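Local structure of methyltransferase (Streptomyces regensis, 5N5D) at residues A31-H35 against F71-I77; R88-W94 against L114-G120; L126-D130 against W155-L159; S201-S207 against T220-G226. The protein probably transfers a methyl group from S-adenosylmethionine to a hydroxyl oxygen of a precursor in the biosynthesis of tomaymycin. The contacts are given in a common frame with arbitrary orientation. Where two conformers were deposited one is given. Numbering follows the deposited sequence.

Overall arrangement
All four contacts belong to one Rossmann-like methyltransferase domain and follow one another along the chain, each closing before the next opens. Contacts 1 and 2, with centres 13 Å apart, both touch S-adenosylmethionine and meet directly, F71 N lying 2.9 Å from E93 OE1. Contact 2 is an edge pair of the seven-stranded mixed sheet; contact 4 pairs the two strands at the other end, and the nearest atoms of the two are about 15 Å apart. Contact 3, 13 Å from contact 2 and 17 Å from contact 4 between centres, packs against both, through L126 and L129 on one side and L157 on the other. Cofactor binding is thus kept apart from the strands of contact 4, which meet the second subunit.

Contact 1 (A31-H35 against F71-I77); sequences AAQAH and FGGYSSI. With SAM (S-adenosylmethionine), chain H; SO4 (sulfate ion), chain I.
A31 has the largest share of this interface, 71 of the 305 Å² buried, followed by Y74 and F71. Residues A31 to A34 form a type I turn, closed by A34 N to A31 O at 3.1 Å, and Q33 is at the N-cap position of helix 34-37. The CA atoms of A31 and Y74 are 5.1 Å apart, those of A34 and G72 5.3 Å. A31 CB points into the other segment, 3.9 Å from Y74 CA and 4.0 Å from I77 CD1. Y74, chi1 t and chi2 85°, brings CD1 to 3.9 Å from A32 CB, while its hydroxyl bonds to E24. The segment F71-I77 belongs to the glycine-containing loop and following helix after the first strand of the Rossmann-like sheet, where S-adenosylmethionine binds: G73 (phi 91°) occupies the N-cap position of helix 74-80, its O accepting I77 N at 2.9 Å, S75 N donates to SAM OXT at 3.1 Å, and SAM N donates to S75 OG at 2.8 Å. F71, with phi 45° and chi1 t, sets CE2 4.2 Å from A34 CB and CZ 3.9 Å from H35 CA. A34 CB also sits 3.8 Å from G72 CA; an ideal CB on G72 would clash with it at 2.4 Å.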
# COMPACT_ATOMS: atom_id res chain seq x y z
N ALA A 31 16.31 5.60 16.01
CA ALA A 31 16.31 4.30 15.34
C ALA A 31 16.73 4.43 13.89
O ALA A 31 17.41 3.55 13.34
CB ALA A 31 14.92 3.65 15.44
N ALA A 32 16.33 5.53 13.24
CA ALA A 32 16.67 5.74 11.84
C ALA A 32 18.18 5.87 11.60
O ALA A 32 18.61 5.75 10.45
CB ALA A 32 15.97 6.99 11.31
N GLN A 33 18.97 6.12 12.65
CA GLN A 33 20.41 6.29 12.51
C GLN A 33 21.19 5.04 12.92
O GLN A 33 22.42 5.10 13.02
CB GLN A 33 20.88 7.49 13.34
CG GLN A 33 20.16 8.80 13.00
CD GLN A 33 20.45 9.28 11.59
OE1 GLN A 33 21.44 8.89 10.98
NE2 GLN A 33 19.57 10.14 11.06
N ALA A 34 20.50 3.92 13.14
CA ALA A 34 21.18 2.71 13.63
C ALA A 34 22.32 2.30 12.71
O ALA A 34 23.35 1.79 13.18
CB ALA A 34 20.17 1.57 13.76
N HIS A 35 22.16 2.49 11.40
CA HIS A 35 23.19 2.05 10.47
C HIS A 35 24.51 2.79 10.69
O HIS A 35 25.58 2.22 10.46
CB HIS A 35 22.71 2.25 9.03
CG HIS A 35 22.36 3.66 8.70
ND1 HIS A 35 21.25 4.29 9.21
CD2 HIS A 35 22.96 4.56 7.88
CE1 HIS A 35 21.18 5.52 8.73
NE2 HIS A 35 22.21 5.71 7.92
N PHE A 71 16.68 -5.37 12.61
CA PHE A 71 17.77 -4.41 12.52
C PHE A 71 17.74 -3.49 13.74
O PHE A 71 17.84 -3.99 14.87
CB PHE A 71 17.70 -3.62 11.20
CG PHE A 71 18.95 -2.81 10.91
CD1 PHE A 71 20.21 -3.37 11.04
CD2 PHE A 71 18.85 -1.49 10.49
CE1 PHE A 71 21.35 -2.63 10.78
CE2 PHE A 71 19.98 -0.74 10.22
CZ PHE A 71 21.24 -1.31 10.36
N GLY A 72 17.62 -2.18 13.54
CA GLY A 72 17.69 -1.22 14.62
C GLY A 72 16.36 -0.85 15.24
O GLY A 72 16.31 0.03 16.10
N GLY A 73 15.27 -1.49 14.82
CA GLY A 73 13.98 -1.26 15.42
C GLY A 73 13.13 -0.19 14.78
O GLY A 73 12.06 0.13 15.32
N TYR A 74 13.56 0.37 13.64
CA TYR A 74 12.79 1.46 13.04
C TYR A 74 11.43 0.96 12.56
O TYR A 74 10.39 1.49 12.97
CB TYR A 74 13.58 2.11 11.89
CG TYR A 74 12.83 3.30 11.36
CD1 TYR A 74 12.97 4.55 11.96
CD2 TYR A 74 11.92 3.17 10.32
CE1 TYR A 74 12.25 5.64 11.52
CE2 TYR A 74 11.20 4.26 9.87
CZ TYR A 74 11.36 5.49 10.48
OH TYR A 74 10.64 6.57 10.03
N SER A 75 11.41 -0.05 11.69
CA SER A 75 10.12 -0.62 11.30
C SER A 75 9.38 -1.17 12.52
O SER A 75 8.14 -1.08 12.58
CB SER A 75 10.32 -1.71 10.25
OG SER A 75 11.21 -2.71 10.70
N SER A 76 10.11 -1.70 13.50
CA SER A 76 9.50 -2.31 14.68
C SER A 76 8.66 -1.30 15.45
O SER A 76 7.56 -1.62 15.91
CB SER A 76 10.57 -2.90 15.58
OG SER A 76 11.57 -3.57 14.82
N ILE A 77 9.16 -0.07 15.60
CA ILE A 77 8.41 0.95 16.33
C ILE A 77 7.10 1.23 15.61
O ILE A 77 6.03 1.31 16.23
CB ILE A 77 9.24 2.23 16.49
CG1 ILE A 77 10.42 1.98 17.44
CG2 ILE A 77 8.38 3.37 17.03
CD1 ILE A 77 11.46 3.08 17.40
N SAM H . 13.09 -4.12 9.18
CA SAM H . 14.18 -3.17 9.49
C SAM H . 13.66 -1.70 9.34
O SAM H . 12.97 -1.45 8.33
OXT SAM H . 13.98 -0.88 10.22
CB SAM H . 15.40 -3.40 8.57
CG SAM H . 15.78 -4.87 8.50
SD SAM H . 17.32 -5.00 7.55
CE SAM H . 16.73 -4.73 5.92
C5' SAM H . 17.60 -6.80 7.46
C4' SAM H . 17.94 -7.41 8.81
O4' SAM H . 17.81 -8.85 8.76
C3' SAM H . 19.36 -7.11 9.30
O3' SAM H . 19.30 -6.49 10.59
C2' SAM H . 20.04 -8.49 9.31
O2' SAM H . 20.99 -8.64 10.36
C1' SAM H . 18.85 -9.40 9.54
N9 SAM H . 19.04 -10.78 9.11
C8 SAM H . 19.70 -11.23 7.99
N7 SAM H . 19.66 -12.53 7.83
C5 SAM H . 18.93 -12.97 8.92
C6 SAM H . 18.51 -14.25 9.32
N6 SAM H . 18.79 -15.37 8.64
N1 SAM H . 17.77 -14.35 10.45
C2 SAM H . 17.48 -13.24 11.12
N3 SAM H . 17.82 -11.97 10.85
C4 SAM H . 18.55 -11.91 9.72
S SO4 I . 23.07 8.32 6.27
O1 SO4 I . 21.81 8.43 7.00
O2 SO4 I . 23.41 9.60 5.68
O3 SO4 I . 22.93 7.31 5.22
O4 SO4 I . 24.12 7.91 7.20

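Contact 2 (R88-W94 against L114-G120); sequences RLVTIEW and LVEQHVG. With SAM (S-adenosylmethionine), chain H.
Strands 88-93 and 115-119, joined through helix 96-108, form a beta-alpha-beta unit of the Rossmann-like fold and pair in parallel at one edge of the sheet. Their axes approach to 4.6 Å at 13°, and the register runs from L89 opposite V115 to E93 opposite V119. The ladder comprises L89 N to L114 O (2.7 Å), E116 N to L89 O (2.8 Å), T91 N to E116 O (3.0 Å), H118 N to T91 O (2.9 Å), E93 N to H118 O (3.0 Å) and G120 N to E93 O (2.9 Å). V90, I92, E116 and H118 share one face. There E116, extended with chi1 and chi2 both t, accepts H118 NE2 on OE2 at 2.6 Å, with H118 chi1 m. V90, chi1 t, puts CG1 3.7 Å from H118 CD2. R88, chi1 t and chi3 p, forms a salt bridge to E116, its hydrogen bond from R88 NE to E116 OE1 weak at 3.4 Å and supplemented by a water 2.7 Å from each of these atoms. On the other face T91, chi1 t, places CG2 3.7 Å from Q117 CG and 3.9 Å from V115 CG1; its hydroxyl bonds to T70 and E67. E93 ends its strand in the cofactor site: with chi1 t and chi2 p its carboxylate turns away from the partner strand, accepting SAM O3' on OE1 at 2.7 Å and SAM O2' on OE2 at 2.6 Å.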
# COMPACT_ATOMS: atom_id res chain seq x y z
N ARG A 88 0.79 -7.84 20.45
CA ARG A 88 2.20 -8.18 20.56
C ARG A 88 2.85 -8.15 19.18
O ARG A 88 2.25 -8.57 18.19
CB ARG A 88 2.41 -9.56 21.20
CG ARG A 88 3.88 -9.84 21.51
CD ARG A 88 4.09 -10.41 22.91
NE ARG A 88 3.64 -11.80 23.01
CZ ARG A 88 2.47 -12.20 23.50
NH1 ARG A 88 2.18 -13.49 23.54
NH2 ARG A 88 1.58 -11.31 23.95
N LEU A 89 4.06 -7.62 19.15
CA LEU A 89 4.97 -7.71 18.02
C LEU A 89 6.07 -8.70 18.38
O LEU A 89 6.77 -8.52 19.38
CB LEU A 89 5.58 -6.35 17.67
CG LEU A 89 6.69 -6.38 16.62
CD1 LEU A 89 6.15 -6.81 15.27
CD2 LEU A 89 7.38 -5.03 16.53
N VAL A 90 6.19 -9.77 17.60
CA VAL A 90 7.28 -10.72 17.74
C VAL A 90 8.26 -10.40 16.63
O VAL A 90 7.89 -10.42 15.45
CB VAL A 90 6.78 -12.16 17.65
CG1 VAL A 90 7.93 -13.15 17.79
CG2 VAL A 90 5.72 -12.43 18.71
N THR A 91 9.50 -10.07 16.98
CA THR A 91 10.48 -9.69 15.97
C THR A 91 11.77 -10.47 16.15
O THR A 91 12.17 -10.79 17.27
CB THR A 91 10.73 -8.16 16.00
OG1 THR A 91 11.57 -7.80 14.90
CG2 THR A 91 11.33 -7.72 17.33
N ILE A 92 12.40 -10.79 15.01
CA ILE A 92 13.55 -11.68 14.95
C ILE A 92 14.73 -10.95 14.31
O ILE A 92 14.58 -10.34 13.25
CB ILE A 92 13.25 -12.95 14.14
CG1 ILE A 92 12.01 -13.67 14.68
CG2 ILE A 92 14.47 -13.88 14.14
CD1 ILE A 92 11.52 -14.82 13.81
N GLU A 93 15.91 -11.11 14.91
CA GLU A 93 17.13 -10.50 14.40
C GLU A 93 18.32 -11.41 14.66
O GLU A 93 18.50 -11.88 15.78
CB GLU A 93 17.36 -9.13 15.05
CG GLU A 93 18.72 -8.50 14.75
CD GLU A 93 18.98 -8.36 13.27
OE1 GLU A 93 18.07 -7.88 12.55
OE2 GLU A 93 20.07 -8.75 12.82
N TRP A 94 19.15 -11.62 13.63
CA TRP A 94 20.30 -12.51 13.73
C TRP A 94 21.46 -11.89 14.51
O TRP A 94 22.17 -12.62 15.22
CB TRP A 94 20.74 -12.90 12.31
CG TRP A 94 22.13 -13.43 12.18
CD1 TRP A 94 23.19 -12.82 11.57
CD2 TRP A 94 22.61 -14.70 12.64
NE1 TRP A 94 24.30 -13.62 11.63
CE2 TRP A 94 23.97 -14.78 12.29
CE3 TRP A 94 22.03 -15.76 13.33
CZ2 TRP A 94 24.76 -15.89 12.60
CZ3 TRP A 94 22.81 -16.86 13.64
CH2 TRP A 94 24.16 -16.92 13.27
N LEU A 114 4.95 -4.33 24.48
CA LEU A 114 4.26 -4.93 23.36
C LEU A 114 5.16 -5.79 22.48
O LEU A 114 4.67 -6.36 21.51
CB LEU A 114 3.63 -3.85 22.48
CG LEU A 114 2.65 -2.90 23.17
CD1 LEU A 114 2.31 -1.75 22.24
CD2 LEU A 114 1.39 -3.63 23.58
N VAL A 115 6.45 -5.87 22.76
CA VAL A 115 7.40 -6.47 21.83
C VAL A 115 8.08 -7.66 22.49
O VAL A 115 8.52 -7.58 23.64
CB VAL A 115 8.44 -5.45 21.33
CG1 VAL A 115 9.36 -6.09 20.31
CG2 VAL A 115 7.75 -4.25 20.72
N GLU A 116 8.17 -8.75 21.74
CA GLU A 116 8.91 -9.95 22.12
C GLU A 116 10.03 -10.12 21.10
O GLU A 116 9.77 -10.49 19.94
CB GLU A 116 7.98 -11.15 22.15
CG GLU A 116 8.65 -12.49 22.36
CD GLU A 116 7.67 -13.63 22.23
OE1 GLU A 116 6.58 -13.53 22.85
OE2 GLU A 116 7.96 -14.59 21.50
N GLN A 117 11.26 -9.82 21.50
CA GLN A 117 12.40 -9.92 20.61
C GLN A 117 13.06 -11.29 20.71
O GLN A 117 13.16 -11.87 21.80
CB GLN A 117 13.44 -8.85 20.94
CG GLN A 117 12.99 -7.44 20.64
CD GLN A 117 14.13 -6.45 20.79
OE1 GLN A 117 14.14 -5.63 21.71
NE2 GLN A 117 15.10 -6.53 19.88
N HIS A 118 13.53 -11.79 19.57
CA HIS A 118 14.30 -13.02 19.48
C HIS A 118 15.59 -12.74 18.74
O HIS A 118 15.61 -11.97 17.77
CB HIS A 118 13.52 -14.12 18.75
CG HIS A 118 12.29 -14.56 19.48
ND1 HIS A 118 12.24 -15.72 20.23
CD2 HIS A 118 11.06 -13.99 19.59
CE1 HIS A 118 11.03 -15.85 20.76
NE2 HIS A 118 10.30 -14.81 20.38
N VAL A 119 16.68 -13.34 19.21
CA VAL A 119 17.99 -13.20 18.59
C VAL A 119 18.40 -14.57 18.04
O VAL A 119 18.51 -15.54 18.80
CB VAL A 119 19.03 -12.67 19.59
CG1 VAL A 119 20.43 -12.67 18.97
CG2 VAL A 119 18.66 -11.27 20.02
N GLY A 120 18.62 -14.64 16.74
CA GLY A 120 19.10 -15.86 16.12
C GLY A 120 18.67 -15.92 14.67
O GLY A 120 18.08 -15.00 14.12
N SAM H . 13.09 -4.12 9.18
CA SAM H . 14.18 -3.17 9.49
C SAM H . 13.66 -1.70 9.34
O SAM H . 12.97 -1.45 8.33
OXT SAM H . 13.98 -0.88 10.22
CB SAM H . 15.40 -3.40 8.57
CG SAM H . 15.78 -4.87 8.50
SD SAM H . 17.32 -5.00 7.55
CE SAM H . 16.73 -4.73 5.92
C5' SAM H . 17.60 -6.80 7.46
C4' SAM H . 17.94 -7.41 8.81
O4' SAM H . 17.81 -8.85 8.76
C3' SAM H . 19.36 -7.11 9.30
O3' SAM H . 19.30 -6.49 10.59
C2' SAM H . 20.04 -8.49 9.31
O2' SAM H . 20.99 -8.64 10.36
C1' SAM H . 18.85 -9.40 9.54
N9 SAM H . 19.04 -10.78 9.11
C8 SAM H . 19.70 -11.23 7.99
N7 SAM H . 19.66 -12.53 7.83
C5 SAM H . 18.93 -12.97 8.92
C6 SAM H . 18.51 -14.25 9.32
N6 SAM H . 18.79 -15.37 8.64
N1 SAM H . 17.77 -14.35 10.45
C2 SAM H . 17.48 -13.24 11.12
N3 SAM H . 17.82 -11.97 10.85
C4 SAM H . 18.55 -11.91 9.72
O HOH W 1 4.20 -14.21 21.83

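Contact 3 (L126-D130 against W155-L159); sequences LPTLD and WALKL
L126-L129 have helical phi/psi values, with L129 N bonded to L126 O at 3.0 Å, before D130 leaves at -83°/77°. W155-K158 form the last turn of helix 149-158, and L159 N bonds to W155 O at 2.9 Å. The two backbones are closest at their C-terminal ends: CA atoms of L126 and W155 lie 7.0 Å apart, those of D130 and L159 6.1 Å. W155, chi1 -88° and chi2 117°, offers a ring face to L126, whose CB stands 3.9 Å from the centroid of the five-membered ring and 10° off its normal, a CH-pi contact. The far end of the indole meets proline, W155 CH2 lying 3.6 Å from P127 CB. L159, chi1 m and chi2 t, reaches L126-D130 with its methyls, CD1 3.9 Å from L126 CD2 and CD2 3.6 Å from D130 CB. At the margin, K158 (chi1 t, chi2 p) turns NZ to D130 OD2 at 2.5 Å, a very short salt bridge. L126, L129 and L159 also touch L66 of strand 64-68, so the pair forms an apolar layer with a charged rim, joining the loop after helix 122-125 to helix 149-158 over one face of the Rossmann-like sheet.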
# COMPACT_ATOMS: atom_id res chain seq x y z
N LEU A 126 11.58 -19.42 13.90
CA LEU A 126 10.19 -19.47 13.45
C LEU A 126 9.43 -20.71 13.92
O LEU A 126 8.29 -20.56 14.40
CB LEU A 126 10.16 -19.34 11.92
CG LEU A 126 10.45 -17.91 11.42
CD1 LEU A 126 10.85 -17.90 9.95
CD2 LEU A 126 9.24 -17.03 11.64
N PRO A 127 9.96 -21.93 13.83
CA PRO A 127 9.18 -23.08 14.33
C PRO A 127 8.82 -22.98 15.80
O PRO A 127 7.80 -23.55 16.21
CB PRO A 127 10.09 -24.28 14.04
CG PRO A 127 11.41 -23.73 13.68
CD PRO A 127 11.19 -22.35 13.15
N THR A 128 9.62 -22.27 16.60
CA THR A 128 9.34 -22.13 18.03
C THR A 128 8.18 -21.20 18.31
O THR A 128 7.72 -21.14 19.46
CB THR A 128 10.57 -21.61 18.79
OG1 THR A 128 10.70 -20.20 18.60
CG2 THR A 128 11.85 -22.32 18.34
N LEU A 129 7.69 -20.49 17.30
CA LEU A 129 6.60 -19.55 17.46
C LEU A 129 5.23 -20.17 17.21
O LEU A 129 4.21 -19.51 17.44
CB LEU A 129 6.80 -18.35 16.52
CG LEU A 129 8.13 -17.61 16.66
CD1 LEU A 129 8.14 -16.41 15.73
CD2 LEU A 129 8.40 -17.18 18.10
N ASP A 130 5.18 -21.42 16.75
CA ASP A 130 3.91 -22.07 16.47
C ASP A 130 3.37 -22.62 17.79
O ASP A 130 3.46 -23.81 18.09
CB ASP A 130 4.09 -23.16 15.42
CG ASP A 130 2.79 -23.58 14.78
OD1 ASP A 130 1.72 -23.09 15.20
OD2 ASP A 130 2.83 -24.40 13.83
N TRP A 155 6.47 -20.14 6.31
CA TRP A 155 6.24 -19.98 7.75
C TRP A 155 5.18 -18.93 8.03
O TRP A 155 4.38 -19.09 8.96
CB TRP A 155 7.55 -19.63 8.46
CG TRP A 155 8.33 -20.84 8.86
CD1 TRP A 155 9.57 -21.21 8.43
CD2 TRP A 155 7.90 -21.85 9.78
NE1 TRP A 155 9.94 -22.39 9.03
CE2 TRP A 155 8.93 -22.80 9.86
CE3 TRP A 155 6.75 -22.04 10.55
CZ2 TRP A 155 8.85 -23.92 10.68
CZ3 TRP A 155 6.66 -23.15 11.35
CH2 TRP A 155 7.70 -24.08 11.41
N ALA A 156 5.15 -17.85 7.25
CA ALA A 156 4.10 -16.85 7.41
C ALA A 156 2.72 -17.47 7.26
O ALA A 156 1.81 -17.18 8.05
CB ALA A 156 4.29 -15.72 6.40
N LEU A 157 2.55 -18.35 6.27
CA LEU A 157 1.27 -19.04 6.11
C LEU A 157 0.98 -19.97 7.28
O LEU A 157 -0.14 -20.00 7.79
CB LEU A 157 1.27 -19.82 4.79
CG LEU A 157 1.43 -19.00 3.51
CD1 LEU A 157 1.41 -19.94 2.31
CD2 LEU A 157 0.35 -17.93 3.36
N LYS A 158 1.99 -20.73 7.72
CA LYS A 158 1.77 -21.67 8.81
C LYS A 158 1.42 -20.96 10.11
O LYS A 158 0.64 -21.49 10.92
CB LYS A 158 3.03 -22.53 9.01
CG LYS A 158 2.89 -23.59 10.08
CD LYS A 158 1.91 -24.67 9.66
CE LYS A 158 1.83 -25.79 10.68
NZ LYS A 158 1.41 -25.28 12.02
N LEU A 159 1.97 -19.77 10.33
CA LEU A 159 1.84 -19.05 11.58
C LEU A 159 0.74 -18.00 11.55
O LEU A 159 0.57 -17.28 12.54
CB LEU A 159 3.16 -18.38 11.95
CG LEU A 159 4.36 -19.30 12.18
CD1 LEU A 159 5.64 -18.49 12.29
CD2 LEU A 159 4.15 -20.15 13.42

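Contact 4 (S201-S207 against T220-G226); sequences SDVTATS and TLALVTG
S201 enters through its carbonyl, bridged by a water that lies 2.9 Å from S201 O and 2.7 Å from T225 OG1. At D202 (phi/psi -93°/9°) the carbonyl O accepts two successive amides, T225 N at 2.8 Å and G226 N at 3.0 Å, tying down the C-terminus, while its carboxylate pairs with R200. From V203 the chain is extended, antiparallel to strand 220-224, with the axes 4.5 Å apart at 164°. V203, a non-hydrogen-bonded partner of V224 with CA atoms 4.3 Å apart, has chi1 t and sets CG1 3.9 Å from A222 CB and 4.2 Å from V224 CG2. T204 pairs with L223 through both amides: T204 N to L223 O at 2.9 Å and L223 N to T204 O at 2.8 Å. A205, opposite A222 with CA atoms only 4.0 Å apart, brings the two CB atoms to 3.7 Å. The hydrogen-bonded pairing recurs at T206, T206 N to L221 O at 2.9 Å and L221 N to T206 O at 2.8 Å. At S207, the last residue of this segment, OG lies 2.7 Å from T220 OG1 in a hydroxyl-hydroxyl hydrogen bond. This is a beta hairpin of strands 203-211 and 217-224. T206 OG1 bonds to P48 and A205 O to K51, both of the second subunit; A205 and T220 pack on helix 185-198, V203 and V224 on helix 149-158, and strand 217-224 bonds onward to strand 165-169.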
# COMPACT_ATOMS: atom_id res chain seq x y z
N SER A 201 -4.05 -20.66 -4.58
CA SER A 201 -5.23 -19.81 -4.62
C SER A 201 -5.78 -19.47 -3.25
O SER A 201 -6.83 -18.81 -3.17
CB SER A 201 -6.33 -20.48 -5.45
OG SER A 201 -5.86 -20.76 -6.77
N ASP A 202 -5.11 -19.88 -2.17
CA ASP A 202 -5.49 -19.53 -0.81
C ASP A 202 -4.77 -18.28 -0.31
O ASP A 202 -4.84 -17.96 0.88
CB ASP A 202 -5.24 -20.70 0.14
CG ASP A 202 -3.81 -21.19 0.11
OD1 ASP A 202 -3.02 -20.75 -0.75
OD2 ASP A 202 -3.46 -22.04 0.97
N VAL A 203 -4.06 -17.60 -1.21
CA VAL A 203 -3.41 -16.33 -0.93
C VAL A 203 -3.45 -15.54 -2.23
O VAL A 203 -3.38 -16.11 -3.32
CB VAL A 203 -1.95 -16.49 -0.44
CG1 VAL A 203 -1.46 -15.22 0.25
CG2 VAL A 203 -1.81 -17.69 0.48
N THR A 204 -3.59 -14.22 -2.11
CA THR A 204 -3.68 -13.37 -3.29
C THR A 204 -2.86 -12.11 -3.02
O THR A 204 -2.83 -11.62 -1.89
CB THR A 204 -5.15 -13.06 -3.62
OG1 THR A 204 -5.23 -12.30 -4.83
CG2 THR A 204 -5.83 -12.32 -2.48
N ALA A 205 -2.18 -11.61 -4.05
CA ALA A 205 -1.11 -10.65 -3.79
C ALA A 205 -0.92 -9.68 -4.95
O ALA A 205 -1.47 -9.85 -6.05
CB ALA A 205 0.21 -11.37 -3.50
N THR A 206 -0.16 -8.63 -4.68
CA THR A 206 0.33 -7.72 -5.70
C THR A 206 1.71 -7.24 -5.28
O THR A 206 2.08 -7.28 -4.11
CB THR A 206 -0.62 -6.53 -5.92
OG1 THR A 206 -0.29 -5.86 -7.13
CG2 THR A 206 -0.55 -5.53 -4.76
N SER A 207 2.49 -6.79 -6.26
CA SER A 207 3.80 -6.21 -6.00
C SER A 207 3.86 -4.82 -6.63
O SER A 207 3.40 -4.61 -7.75
CB SER A 207 4.92 -7.08 -6.53
OG SER A 207 4.97 -8.29 -5.80
N THR A 220 5.96 -6.61 -1.90
CA THR A 220 4.82 -7.47 -2.18
C THR A 220 3.86 -7.43 -1.01
O THR A 220 4.28 -7.51 0.15
CB THR A 220 5.27 -8.91 -2.43
OG1 THR A 220 6.20 -8.94 -3.51
CG2 THR A 220 4.07 -9.81 -2.75
N LEU A 221 2.58 -7.29 -1.31
CA LEU A 221 1.53 -7.34 -0.31
C LEU A 221 0.63 -8.51 -0.64
O LEU A 221 0.06 -8.58 -1.74
CB LEU A 221 0.73 -6.03 -0.28
CG LEU A 221 -0.25 -5.92 0.89
CD1 LEU A 221 -0.48 -4.46 1.24
CD2 LEU A 221 -1.58 -6.60 0.57
N ALA A 222 0.50 -9.43 0.30
CA ALA A 222 -0.30 -10.64 0.13
C ALA A 222 -1.37 -10.71 1.21
O ALA A 222 -1.14 -10.32 2.36
CB ALA A 222 0.59 -11.88 0.19
N LEU A 223 -2.54 -11.18 0.81
CA LEU A 223 -3.66 -11.42 1.71
C LEU A 223 -3.93 -12.91 1.73
O LEU A 223 -4.16 -13.53 0.68
CB LEU A 223 -4.90 -10.66 1.24
CG LEU A 223 -6.18 -10.90 2.04
CD1 LEU A 223 -6.06 -10.33 3.44
CD2 LEU A 223 -7.37 -10.28 1.31
N VAL A 224 -3.90 -13.50 2.93
CA VAL A 224 -4.24 -14.90 3.08
C VAL A 224 -5.76 -15.02 3.04
O VAL A 224 -6.46 -14.31 3.77
CB VAL A 224 -3.66 -15.48 4.38
CG1 VAL A 224 -4.03 -16.96 4.52
CG2 VAL A 224 -2.16 -15.29 4.43
N THR A 225 -6.27 -15.88 2.16
CA THR A 225 -7.71 -16.06 2.04
C THR A 225 -8.19 -17.43 2.48
O THR A 225 -9.36 -17.56 2.84
CB THR A 225 -8.16 -15.81 0.60
OG1 THR A 225 -7.55 -16.78 -0.26
CG2 THR A 225 -7.74 -14.42 0.14
N GLY A 226 -7.33 -18.44 2.47
CA GLY A 226 -7.74 -19.80 2.78
C GLY A 226 -8.42 -20.47 1.61
O GLY A 226 -8.65 -21.68 1.62
OXT GLY A 226 -8.76 -19.83 0.61
O HOH W 2 -7.01 -15.96 -2.79